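Local structure of transcriptional regulator, TetR family (Vibrio parahaemolyticus, 3HE0) at residues 13-18 / 41-46; 32-37 / 56-61; 72-77 / 93-98; 87-92 / 184-189. The protein probably binds cis-regulatory DNA as a transcription factor and so controls gene expression. All coordinates share one frame; numbering follows the deposited sequence.

Contact 1 of 4, residues 13-18 / 41-46. With SO4 (sulfate ion), chain E.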
loop_
_atom_site.group_PDB
_atom_site.type_symbol
_atom_site.label_atom_id
_atom_site.label_comp_id
_atom_site.label_asym_id
_atom_site.label_seq_id
_atom_site.Cartn_x
_atom_site.Cartn_y
_atom_site.Cartn_z
ATOM N N ARG A 13 16.259 -19.159 16.887
ATOM C CA ARG A 13 14.956 -18.731 16.404
ATOM C C ARG A 13 15.042 -17.470 15.534
ATOM O O ARG A 13 14.470 -17.404 14.450
ATOM C CB ARG A 13 14.052 -18.451 17.583
ATOM C CG ARG A 13 12.687 -18.028 17.178
ATOM C CD ARG A 13 11.897 -17.733 18.371
ATOM N NE ARG A 13 10.503 -17.621 18.009
ATOM C CZ ARG A 13 9.906 -16.499 17.647
ATOM N NH1 ARG A 13 8.626 -16.535 17.311
ATOM N NH2 ARG A 13 10.567 -15.351 17.628
ATOM N N ASP A 14 15.724 -16.460 16.060
ATOM C CA ASP A 14 15.916 -15.200 15.342
ATOM C C ASP A 14 16.679 -15.389 14.029
ATOM O O ASP A 14 16.300 -14.836 13.016
ATOM C CB ASP A 14 16.707 -14.211 16.213
ATOM C CG ASP A 14 15.938 -13.757 17.445
ATOM O OD1 ASP A 14 14.715 -13.484 17.358
ATOM O OD2 ASP A 14 16.583 -13.642 18.503
ATOM N N GLN A 15 17.743 -16.184 14.066
ATOM C CA GLN A 15 18.501 -16.505 12.862
ATOM C C GLN A 15 17.593 -17.103 11.769
ATOM O O GLN A 15 17.647 -16.721 10.590
ATOM C CB GLN A 15 19.626 -17.470 13.224
ATOM C CG GLN A 15 20.550 -17.812 12.092
ATOM C CD GLN A 15 21.707 -18.687 12.559
ATOM O OE1 GLN A 15 22.436 -18.320 13.477
ATOM N NE2 GLN A 15 21.890 -19.832 11.915
ATOM N N ILE A 16 16.721 -18.004 12.183
ATOM C CA ILE A 16 15.810 -18.655 11.262
ATOM C C ILE A 16 14.789 -17.657 10.750
ATOM O O ILE A 16 14.426 -17.696 9.564
ATOM C CB ILE A 16 15.062 -19.881 11.941
ATOM C CG1 ILE A 16 16.059 -20.983 12.302
ATOM C CG2 ILE A 16 13.966 -20.414 11.024
ATOM C CD1 ILE A 16 15.516 -22.065 13.358
ATOM N N LEU A 17 14.287 -16.811 11.652
ATOM C CA LEU A 17 13.328 -15.777 11.255
ATOM C C LEU A 17 13.967 -14.778 10.300
ATOM O O LEU A 17 13.338 -14.351 9.341
ATOM C CB LEU A 17 12.749 -15.031 12.460
ATOM C CG LEU A 17 11.623 -15.729 13.215
ATOM C CD1 LEU A 17 11.153 -14.838 14.327
ATOM C CD2 LEU A 17 10.448 -16.155 12.328
ATOM N N ALA A 18 15.219 -14.439 10.572
ATOM C CA ALA A 18 15.986 -13.547 9.699
ATOM C C ALA A 18 16.141 -14.166 8.312
ATOM O O ALA A 18 15.832 -13.521 7.334
ATOM C CB ALA A 18 17.342 -13.240 10.290
ATOM N N ALA A 41 19.643 -20.265 6.586
ATOM C CA ALA A 41 19.805 -19.960 7.987
ATOM C C ALA A 41 21.049 -20.640 8.517
ATOM O O ALA A 41 21.523 -20.309 9.596
ATOM C CB ALA A 41 18.590 -20.395 8.776
ATOM N N GLY A 42 21.576 -21.595 7.761
ATOM C CA GLY A 42 22.742 -22.324 8.189
ATOM C C GLY A 42 22.407 -23.268 9.324
ATOM O O GLY A 42 23.139 -23.329 10.297
ATOM N N VAL A 43 21.287 -23.986 9.221
ATOM C CA VAL A 43 20.942 -24.969 10.239
ATOM C C VAL A 43 20.449 -26.214 9.547
ATOM O O VAL A 43 20.000 -26.147 8.415
ATOM C CB VAL A 43 19.858 -24.427 11.159
ATOM C CG1 VAL A 43 20.327 -23.130 11.817
ATOM C CG2 VAL A 43 18.557 -24.215 10.365
ATOM N N ALA A 44 20.511 -27.348 10.223
ATOM C CA ALA A 44 19.854 -28.571 9.715
ATOM C C ALA A 44 18.344 -28.368 9.634
ATOM O O ALA A 44 17.768 -27.601 10.429
ATOM C CB ALA A 44 20.175 -29.755 10.598
ATOM N N ALA A 45 17.682 -29.047 8.690
ATOM C CA ALA A 45 16.192 -29.013 8.616
ATOM C C ALA A 45 15.565 -29.338 9.946
ATOM O O ALA A 45 14.575 -28.733 10.345
ATOM C CB ALA A 45 15.687 -30.009 7.581
ATOM N N GLY A 46 16.121 -30.329 10.634
ATOM C CA GLY A 46 15.559 -30.753 11.909
ATOM C C GLY A 46 15.546 -29.635 12.936
ATOM O O GLY A 46 14.630 -29.538 13.726
HETATM S S SO4 E . 9.131 -11.841 17.907
HETATM O O1 SO4 E . 8.352 -10.618 17.689
HETATM O O2 SO4 E . 8.935 -12.253 19.298
HETATM O O3 SO4 E . 8.705 -12.880 16.965
HETATM O O4 SO4 E . 10.553 -11.595 17.700
#
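Ala41 presses its methyl against helix 13-27, where the two backbones come closest. Ala41 CB lies 4.1 Å from Ile16 CA. Ile16 CG1 adds a looser touch, 4.4 Å from Ala41 CB. The rest of the Ile16 side chain runs on into the domain interior, against Leu37, Tyr51 and Phe52. This is the tightly packed part. Ala41 stands at the C-terminal end of the first helix of the predicted helix-turn-helix. Gly42, with positive phi, is the C-prime residue of a Schellman motif there, in which Val43 N turns back to Ala38 O. The turn leads the chain toward helix 45-49, the next helix of the predicted DNA-binding element.

The outer side is exposed. Gln15 spans it with CG anti to its backbone N (chi1 -176°) and an extended chain. Its NE2 is modelled 2.4 Å from Ala41 O. That is very short for a hydrogen bond, so the detail is doubtful. Val43 CG1 lies 3.7 Å from the same NE2. On another side of the helix, Arg13 NH2 donates to sulfate O3 at 3.2 Å, in the guanidinium plane. The sulfate probably comes from the crystallisation liquor. Arg13 NH1 pairs with Glu61.

Contact 2 of 4, residues 32-37 / 56-61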
loop_
_atom_site.group_PDB
_atom_site.type_symbol
_atom_site.label_atom_id
_atom_site.label_comp_id
_atom_site.label_asym_id
_atom_site.label_seq_id
_atom_site.Cartn_x
_atom_site.Cartn_y
_atom_site.Cartn_z
ATOM N N LEU A 32 8.281 -20.084 -0.110
ATOM C CA LEU A 32 9.205 -20.506 0.923
ATOM C C LEU A 32 9.337 -22.017 1.025
ATOM O O LEU A 32 8.350 -22.748 1.118
ATOM C CB LEU A 32 8.795 -19.918 2.272
ATOM C CG LEU A 32 9.785 -20.121 3.424
ATOM C CD1 LEU A 32 10.942 -19.160 3.339
ATOM C CD2 LEU A 32 9.085 -19.930 4.717
ATOM N N SER A 33 10.588 -22.465 1.000
ATOM C CA SER A 33 10.958 -23.871 1.158
ATOM C C SER A 33 11.640 -24.082 2.492
ATOM O O SER A 33 12.589 -23.374 2.811
ATOM C CB SER A 33 11.959 -24.275 0.078
ATOM O OG SER A 33 12.816 -25.287 0.580
HETATM N N MSE A 34 11.212 -25.086 3.245
HETATM C CA MSE A 34 11.869 -25.365 4.513
HETATM C C MSE A 34 13.348 -25.731 4.303
HETATM O O MSE A 34 14.200 -25.452 5.156
HETATM C CB MSE A 34 11.129 -26.460 5.273
HETATM C CG MSE A 34 9.721 -26.062 5.734
HETATM SE SE MSE A 34 9.602 -24.467 6.876
HETATM C CE MSE A 34 9.084 -25.215 8.610
ATOM N N GLN A 35 13.653 -26.321 3.151
ATOM C CA GLN A 35 15.023 -26.749 2.838
ATOM C C GLN A 35 15.965 -25.572 2.578
ATOM O O GLN A 35 17.059 -25.499 3.145
ATOM C CB GLN A 35 15.030 -27.693 1.627
ATOM C CG GLN A 35 16.290 -28.549 1.510
ATOM C CD GLN A 35 16.458 -29.510 2.679
ATOM O OE1 GLN A 35 17.390 -29.366 3.466
ATOM N NE2 GLN A 35 15.552 -30.484 2.807
ATOM N N LYS A 36 15.544 -24.657 1.716
ATOM C CA LYS A 36 16.369 -23.487 1.399
ATOM C C LYS A 36 16.480 -22.629 2.652
ATOM O O LYS A 36 17.528 -22.037 2.902
ATOM C CB LYS A 36 15.793 -22.677 0.229
ATOM C CG LYS A 36 16.853 -22.195 -0.811
ATOM C CD LYS A 36 17.059 -20.670 -0.865
ATOM C CE LYS A 36 18.015 -20.272 -2.027
ATOM N NZ LYS A 36 18.299 -18.794 -2.164
ATOM N N LEU A 37 15.406 -22.595 3.445
ATOM C CA LEU A 37 15.412 -21.863 4.702
ATOM C C LEU A 37 16.547 -22.393 5.540
ATOM O O LEU A 37 17.372 -21.628 6.016
ATOM C CB LEU A 37 14.070 -21.986 5.438
ATOM C CG LEU A 37 13.959 -21.252 6.783
ATOM C CD1 LEU A 37 14.126 -19.742 6.638
ATOM C CD2 LEU A 37 12.645 -21.548 7.418
ATOM N N GLU A 56 3.318 -23.151 8.035
ATOM C CA GLU A 56 2.250 -22.190 8.308
ATOM C C GLU A 56 2.498 -21.458 9.613
ATOM O O GLU A 56 2.339 -20.250 9.693
ATOM C CB GLU A 56 0.896 -22.900 8.360
ATOM C CG GLU A 56 0.578 -23.699 7.106
ATOM C CD GLU A 56 0.956 -25.199 7.173
ATOM O OE1 GLU A 56 2.174 -25.558 7.243
ATOM O OE2 GLU A 56 -0.004 -26.034 7.118
ATOM N N HIS A 57 2.949 -22.179 10.636
ATOM C CA HIS A 57 3.275 -21.507 11.908
ATOM C C HIS A 57 4.455 -20.586 11.779
ATOM O O HIS A 57 4.434 -19.476 12.291
ATOM C CB HIS A 57 3.475 -22.517 13.041
ATOM C CG HIS A 57 2.193 -23.052 13.561
ATOM N ND1 HIS A 57 1.560 -24.140 12.995
ATOM C CD2 HIS A 57 1.391 -22.617 14.555
ATOM C CE1 HIS A 57 0.441 -24.379 13.654
ATOM N NE2 HIS A 57 0.302 -23.455 14.589
ATOM N N LEU A 58 5.458 -21.026 11.045
ATOM C CA LEU A 58 6.596 -20.150 10.722
ATOM C C LEU A 58 6.125 -18.855 10.059
ATOM O O LEU A 58 6.545 -17.789 10.450
ATOM C CB LEU A 58 7.602 -20.858 9.826
ATOM C CG LEU A 58 8.784 -20.052 9.307
ATOM C CD1 LEU A 58 9.663 -19.516 10.446
ATOM C CD2 LEU A 58 9.563 -20.994 8.384
ATOM N N LEU A 59 5.235 -18.949 9.075
ATOM C CA LEU A 59 4.759 -17.732 8.374
ATOM C C LEU A 59 4.100 -16.745 9.337
ATOM O O LEU A 59 4.352 -15.537 9.272
ATOM C CB LEU A 59 3.831 -18.082 7.174
ATOM C CG LEU A 59 4.540 -18.934 6.088
ATOM C CD1 LEU A 59 3.699 -19.296 4.863
ATOM C CD2 LEU A 59 5.817 -18.257 5.619
ATOM N N GLU A 60 3.294 -17.249 10.259
ATOM C CA GLU A 60 2.623 -16.375 11.221
ATOM C C GLU A 60 3.621 -15.656 12.103
ATOM O O GLU A 60 3.421 -14.487 12.465
ATOM C CB GLU A 60 1.646 -17.179 12.091
ATOM C CG GLU A 60 0.845 -16.326 13.074
ATOM C CD GLU A 60 -0.021 -15.222 12.381
ATOM O OE1 GLU A 60 -0.438 -15.372 11.186
ATOM O OE2 GLU A 60 -0.263 -14.181 13.048
ATOM N N GLU A 61 4.689 -16.365 12.462
ATOM C CA GLU A 61 5.707 -15.805 13.330
ATOM C C GLU A 61 6.479 -14.785 12.545
ATOM O O GLU A 61 6.930 -13.801 13.100
ATOM C CB GLU A 61 6.677 -16.885 13.842
ATOM C CG GLU A 61 6.050 -17.872 14.787
ATOM C CD GLU A 61 5.415 -17.154 15.964
ATOM O OE1 GLU A 61 6.116 -16.317 16.584
ATOM O OE2 GLU A 61 4.204 -17.369 16.236
#
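Leu58 meets Leu32, Met34 and Leu37 with no flat group of either segment taking part, so this contact has no ring faces or edges of its own. The nearby rings come from loops: Phe52 touches Leu58, and Phe29 touches Leu59. Between the segments everything is aliphatic, apart from one selenium, as Met34 is modelled as selenomethionine.

One methyl, Leu58 CD2, does most of the touching. Leu58 CG is anti to the backbone N (chi1 175°), and the side chain reaches across from helix 55-74. It meets Leu37 tip to tip. The two CD2 atoms of Leu37 and Leu58 are 3.3 Å apart, tighter than a usual van der Waals contact, so their exact placement is uncertain. Met34 also comes tip to tip, with SE 3.8 Å from Leu58 CD2. The bend at chi2 (-57°) brings the selenium toward Leu58. Leu32 crosses Leu58 at about a right angle, CD2 to CD2 at 3.8 Å. The Leu32 and Leu59 side chains slide past each other in opposite directions, with Leu32 CD2 3.8 Å from Leu59 CD2.

Ser33 caps the start of helix 34-41. Its OG accepts from Lys36 N at 3.0 Å, nearly straight at 170°, and more weakly from Gln35 N. Leu23 and Ala20 of helix 13-27 cover Leu32 and Leu37 respectively, and Ile48 of helix 45-49 touches Met34 and Leu37. Such a hydrophobic centre, built from the helix-turn-helix and its flanking helices, is typical of the TetR-family N-terminal DNA-binding domain.

Contact 3 of 4, residues 72-77 / 93-98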
loop_
_atom_site.group_PDB
_atom_site.type_symbol
_atom_site.label_atom_id
_atom_site.label_comp_id
_atom_site.label_asym_id
_atom_site.label_seq_id
_atom_site.Cartn_x
_atom_site.Cartn_y
_atom_site.Cartn_z
ATOM N N SER A 72 8.865 -0.764 16.176
ATOM C CA SER A 72 10.013 -0.116 16.784
ATOM C C SER A 72 10.742 0.824 15.814
ATOM O O SER A 72 11.283 1.838 16.252
ATOM C CB SER A 72 10.983 -1.112 17.438
ATOM O OG SER A 72 10.903 -2.366 16.805
ATOM N N ALA A 73 10.783 0.519 14.520
ATOM C CA ALA A 73 11.386 1.468 13.601
ATOM C C ALA A 73 10.528 2.800 13.591
ATOM O O ALA A 73 11.034 3.912 13.797
ATOM C CB ALA A 73 11.492 0.859 12.237
ATOM N N VAL A 74 9.223 2.648 13.422
ATOM C CA VAL A 74 8.317 3.777 13.388
ATOM C C VAL A 74 8.450 4.642 14.640
ATOM O O VAL A 74 8.384 5.857 14.573
ATOM C CB VAL A 74 6.873 3.320 13.273
ATOM C CG1 VAL A 74 5.918 4.520 13.482
ATOM C CG2 VAL A 74 6.653 2.660 11.917
ATOM N N GLN A 75 8.653 4.012 15.782
ATOM C CA GLN A 75 8.661 4.744 17.039
ATOM C C GLN A 75 10.049 5.128 17.543
ATOM O O GLN A 75 10.169 5.673 18.638
ATOM C CB GLN A 75 7.840 3.961 18.060
ATOM C CG GLN A 75 6.348 3.914 17.607
ATOM C CD GLN A 75 5.524 2.842 18.316
ATOM O OE1 GLN A 75 4.485 3.129 18.926
ATOM N NE2 GLN A 75 5.991 1.611 18.244
ATOM N N ALA A 76 11.084 4.914 16.724
ATOM C CA ALA A 76 12.458 5.123 17.159
ATOM C C ALA A 76 12.707 6.606 17.397
ATOM O O ALA A 76 12.333 7.444 16.582
ATOM C CB ALA A 76 13.454 4.555 16.126
ATOM N N GLY A 77 13.302 6.922 18.536
ATOM C CA GLY A 77 13.601 8.288 18.894
ATOM C C GLY A 77 12.432 9.092 19.415
ATOM O O GLY A 77 12.582 10.271 19.707
ATOM N N LEU A 93 8.948 10.758 9.543
ATOM C CA LEU A 93 10.260 10.616 8.891
ATOM C C LEU A 93 10.846 9.220 9.069
ATOM O O LEU A 93 11.506 8.694 8.173
ATOM C CB LEU A 93 11.252 11.663 9.407
ATOM C CG LEU A 93 11.053 13.067 8.831
ATOM C CD1 LEU A 93 12.005 14.068 9.503
ATOM C CD2 LEU A 93 11.258 13.085 7.314
ATOM N N ASN A 94 10.610 8.600 10.214
ATOM C CA ASN A 94 10.968 7.181 10.348
ATOM C C ASN A 94 10.226 6.351 9.288
ATOM O O ASN A 94 10.778 5.406 8.709
ATOM C CB ASN A 94 10.638 6.636 11.755
ATOM C CG ASN A 94 11.537 7.210 12.849
ATOM O OD1 ASN A 94 12.633 7.654 12.577
ATOM N ND2 ASN A 94 11.060 7.194 14.104
ATOM N N ILE A 95 8.961 6.671 9.047
ATOM C CA ILE A 95 8.208 5.896 8.062
ATOM C C ILE A 95 8.850 6.109 6.697
ATOM O O ILE A 95 9.029 5.165 5.958
ATOM C CB ILE A 95 6.687 6.233 8.033
ATOM C CG1 ILE A 95 5.998 5.724 9.293
ATOM C CG2 ILE A 95 5.992 5.602 6.778
ATOM C CD1 ILE A 95 4.609 6.389 9.545
ATOM N N TRP A 96 9.207 7.347 6.382
ATOM C CA TRP A 96 9.784 7.677 5.089
ATOM C C TRP A 96 11.067 6.885 4.863
ATOM O O TRP A 96 11.317 6.371 3.779
ATOM C CB TRP A 96 10.093 9.177 5.046
ATOM C CG TRP A 96 10.685 9.678 3.798
ATOM C CD1 TRP A 96 11.986 9.876 3.546
ATOM C CD2 TRP A 96 9.981 10.087 2.634
ATOM N NE1 TRP A 96 12.160 10.369 2.277
ATOM C CE2 TRP A 96 10.932 10.517 1.700
ATOM C CE3 TRP A 96 8.634 10.145 2.300
ATOM C CZ2 TRP A 96 10.590 10.967 0.443
ATOM C CZ3 TRP A 96 8.288 10.594 1.050
ATOM C CH2 TRP A 96 9.262 11.012 0.133
ATOM N N ASN A 97 11.877 6.806 5.906
ATOM C CA ASN A 97 13.131 6.085 5.833
ATOM C C ASN A 97 13.020 4.575 5.857
ATOM O O ASN A 97 13.979 3.920 5.607
ATOM C CB ASN A 97 14.105 6.595 6.904
ATOM C CG ASN A 97 14.562 8.011 6.615
ATOM O OD1 ASN A 97 14.453 8.903 7.453
ATOM N ND2 ASN A 97 15.012 8.237 5.391
ATOM N N LEU A 98 11.854 4.013 6.108
ATOM C CA LEU A 98 11.691 2.574 5.944
ATOM C C LEU A 98 11.545 2.173 4.478
ATOM O O LEU A 98 11.662 0.982 4.168
ATOM C CB LEU A 98 10.465 2.073 6.693
ATOM C CG LEU A 98 10.731 1.798 8.163
ATOM C CD1 LEU A 98 9.431 1.564 8.877
ATOM C CD2 LEU A 98 11.624 0.588 8.277
#
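Val74 and Ala76 mark the place where helix 55-74 runs out, and Asn94 of helix 84-97 meets them there. In TetR-family proteins the helix in this position links the DNA-binding domain to the C-terminal domain, and the contact joins its far end to the first helix that follows.

Asn94 carries the polar part. Its CG is anti to the carbonyl carbon, beside the backbone N (chi1 -69°), and its amide reaches toward the turn. ND2 gives two hydrogen bonds. One goes to Val74 O at 3.0 Å and is almost straight, but the donor sits well above that carbonyl plane. The other goes from ND2 to Ala76 O at 2.8 Å, with an N-H...O angle of 152°. This one lies in the carbonyl plane, on a lone pair. Both acceptors lie close to the amide plane of Asn94.

Apolar groups fill in beside the amide. Val74 and Ile95 lie side by side and point the same way, with Val74 CG2 4.1 Å from Ile95 CG1. Ala73 CB faces the fork of Leu98, 4.0 Å from both Leu98 CD1 and CD2. Further out, Ile95 packs on Phe160 and Val164 of helix 160-171, and Leu98 on Leu103 and Asn104 of helix 102-107.

Two bonds from one nitrogen, both near the amide plane, fix the rotation of the Asn94 side chain. ND2 thus satisfies two main-chain carbonyls with its two hydrogens, one at the helix end and one in the turn beyond it.

Contact 4 of 4, residues 87-92 / 184-189. Unlike the reference sequence in segment 87-92: Arg87 (reference Cys).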
loop_
_atom_site.group_PDB
_atom_site.type_symbol
_atom_site.label_atom_id
_atom_site.label_comp_id
_atom_site.label_asym_id
_atom_site.label_seq_id
_atom_site.Cartn_x
_atom_site.Cartn_y
_atom_site.Cartn_z
ATOM N N ARG A 87 6.799 14.794 17.847
ATOM C CA ARG A 87 6.594 13.345 17.832
ATOM C C ARG A 87 6.022 12.920 16.467
ATOM O O ARG A 87 6.456 11.936 15.893
ATOM C CB ARG A 87 5.658 12.901 18.955
ATOM C CG ARG A 87 6.260 13.022 20.335
ATOM C CD ARG A 87 5.341 12.434 21.367
ATOM N NE ARG A 87 4.559 13.476 22.002
ATOM C CZ ARG A 87 3.378 13.295 22.592
ATOM N NH1 ARG A 87 2.770 14.330 23.145
ATOM N NH2 ARG A 87 2.788 12.110 22.629
ATOM N N TYR A 88 5.062 13.678 15.964
ATOM C CA TYR A 88 4.467 13.375 14.663
ATOM C C TYR A 88 5.544 13.378 13.572
ATOM O O TYR A 88 5.669 12.416 12.811
ATOM C CB TYR A 88 3.338 14.352 14.339
ATOM C CG TYR A 88 2.734 14.117 12.975
ATOM C CD1 TYR A 88 1.756 13.161 12.786
ATOM C CD2 TYR A 88 3.168 14.822 11.869
ATOM C CE1 TYR A 88 1.215 12.926 11.511
ATOM C CE2 TYR A 88 2.615 14.601 10.593
ATOM C CZ TYR A 88 1.651 13.653 10.433
ATOM O OH TYR A 88 1.114 13.424 9.191
ATOM N N ARG A 89 6.355 14.439 13.540
ATOM C CA ARG A 89 7.383 14.580 12.517
ATOM C C ARG A 89 8.390 13.451 12.594
ATOM O O ARG A 89 8.845 12.951 11.557
ATOM C CB ARG A 89 8.109 15.935 12.634
ATOM C CG ARG A 89 9.182 16.190 11.546
ATOM C CD ARG A 89 9.881 17.566 11.660
ATOM N NE ARG A 89 8.997 18.617 11.183
ATOM C CZ ARG A 89 8.223 19.383 11.952
ATOM N NH1 ARG A 89 7.450 20.304 11.386
ATOM N NH2 ARG A 89 8.216 19.244 13.286
ATOM N N THR A 90 8.777 13.063 13.808
ATOM C CA THR A 90 9.771 12.023 13.958
ATOM C C THR A 90 9.281 10.716 13.326
ATOM O O THR A 90 9.965 10.112 12.503
ATOM C CB THR A 90 10.143 11.786 15.458
ATOM O OG1 THR A 90 10.568 13.019 16.042
ATOM C CG2 THR A 90 11.266 10.778 15.609
HETATM N N MSE A 91 8.091 10.288 13.722
HETATM C CA MSE A 91 7.526 9.041 13.239
HETATM C C MSE A 91 7.292 9.116 11.735
HETATM O O MSE A 91 7.540 8.148 11.024
HETATM C CB MSE A 91 6.209 8.733 13.955
HETATM C CG MSE A 91 6.413 8.350 15.402
HETATM SE SE MSE A 91 4.713 8.128 16.322
HETATM C CE MSE A 91 5.406 7.553 18.054
ATOM N N TRP A 92 6.831 10.267 11.256
ATOM C CA TRP A 92 6.556 10.441 9.823
ATOM C C TRP A 92 7.850 10.186 9.060
ATOM O O TRP A 92 7.862 9.477 8.072
ATOM C CB TRP A 92 6.029 11.857 9.558
ATOM C CG TRP A 92 5.364 12.053 8.255
ATOM C CD1 TRP A 92 4.015 12.188 8.021
ATOM C CD2 TRP A 92 6.000 12.164 6.980
ATOM N NE1 TRP A 92 3.785 12.371 6.678
ATOM C CE2 TRP A 92 4.993 12.365 6.025
ATOM C CE3 TRP A 92 7.329 12.132 6.558
ATOM C CZ2 TRP A 92 5.275 12.496 4.681
ATOM C CZ3 TRP A 92 7.597 12.277 5.222
ATOM C CH2 TRP A 92 6.576 12.456 4.301
ATOM N N ALA A 184 6.958 20.211 3.341
ATOM C CA ALA A 184 5.629 20.623 2.877
ATOM C C ALA A 184 4.681 19.441 2.918
ATOM O O ALA A 184 3.529 19.591 3.333
ATOM C CB ALA A 184 5.662 21.233 1.482
ATOM N N ALA A 185 5.166 18.265 2.530
ATOM C CA ALA A 185 4.360 17.040 2.666
ATOM C C ALA A 185 4.001 16.703 4.121
ATOM O O ALA A 185 2.844 16.314 4.402
ATOM C CB ALA A 185 5.051 15.840 2.008
ATOM N N ILE A 186 4.960 16.838 5.041
ATOM C CA ILE A 186 4.695 16.567 6.457
ATOM C C ILE A 186 3.608 17.515 6.963
ATOM O O ILE A 186 2.638 17.095 7.623
ATOM C CB ILE A 186 5.957 16.738 7.326
ATOM C CG1 ILE A 186 7.019 15.660 7.003
ATOM C CG2 ILE A 186 5.578 16.718 8.785
ATOM C CD1 ILE A 186 8.488 15.979 7.582
ATOM N N GLU A 187 3.736 18.792 6.600
ATOM C CA GLU A 187 2.777 19.788 7.032
ATOM C C GLU A 187 1.389 19.543 6.479
ATOM O O GLU A 187 0.403 19.762 7.189
ATOM C CB GLU A 187 3.220 21.197 6.659
ATOM C CG GLU A 187 4.429 21.659 7.460
ATOM C CD GLU A 187 4.121 21.936 8.934
ATOM O OE1 GLU A 187 2.917 21.976 9.333
ATOM O OE2 GLU A 187 5.106 22.142 9.684
ATOM N N ALA A 188 1.307 19.108 5.217
ATOM C CA ALA A 188 0.021 18.883 4.580
ATOM C C ALA A 188 -0.722 17.715 5.245
ATOM O O ALA A 188 -1.950 17.763 5.442
ATOM C CB ALA A 188 0.174 18.649 3.071
ATOM N N SER A 189 0.027 16.664 5.571
ATOM C CA SER A 189 -0.544 15.504 6.247
ATOM C C SER A 189 -1.007 15.866 7.665
ATOM O O SER A 189 -2.034 15.375 8.111
ATOM C CB SER A 189 0.419 14.302 6.213
ATOM O OG SER A 189 1.616 14.525 6.919
#
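Ser189 OG is held between the two helices by Tyr88. Tyr88 OH donates to Ser189 OG at 2.6 Å. Ser189 OG in turn donates a hydrogen bond to Ile186 O, one turn earlier in its helix, at 2.9 Å. The indole Trp92 NE1 is also near, 3.1 Å from Ser189 OG. The hydroxyl takes the position between its backbone N and carbonyl carbon (chi1 64°). It approaches the Tyr88 ring at the edge, in plane. The Tyr88 ring also meets Phe160, and Trp190 edge-to-face.

Ile186 packs beside this polar group. Its CG1 sits over one face of the Trp92 six-membered ring in a CH-pi contact, 3.7 Å from the centroid and 17° off the normal. Ile186 CG2 touches Tyr88 CE2 at 4.1 Å. Ile186 CD1 reaches Arg89 CG at 4.0 Å, where the two side chains cross at about a right angle.

The contact joins helix 84-97 to helix 179-193 in the C-terminal domain. The short segments cross at 121°, with axes 10.8 Å apart. Helix 179-193 also faces the second subunit: Ser189 packs on Leu158 and Ala184 on Leu150, both of that subunit.

Farther from Ser189, Arg89 NH1 forms a long salt bridge with Glu187 OE2 at 3.4 Å. The carboxylate oxygen lies at the guanidinium edge, but the guanidinium and carboxylate planes are steeply turned against each other. This bridge is the lesser one: the stronger partners are Glu183 for Arg89 and Lys85 for Glu187.

How the contacts relate
From the N terminus, contact 1 brings the chain back from 41-46 to helix 13-27, across helix 34-41. Contact 2 opens inside that loop, at 32-37, and closes beyond it at 56-61, so the two cross. They touch through Arg13 with Glu61 and Leu17 with Leu58, and together tie the helices of the N-terminal DNA-binding domain to one another. Helix 55-74 then carries the chain from contact 2 to contact 3, whose centres are about 27 Å apart. Contact 3 folds helix 84-97 back on the end of that helix. Contact 4 opens on helix 84-97 before contact 3 closes, so these also cross. Its long loop ends on helix 179-193, near the C terminus.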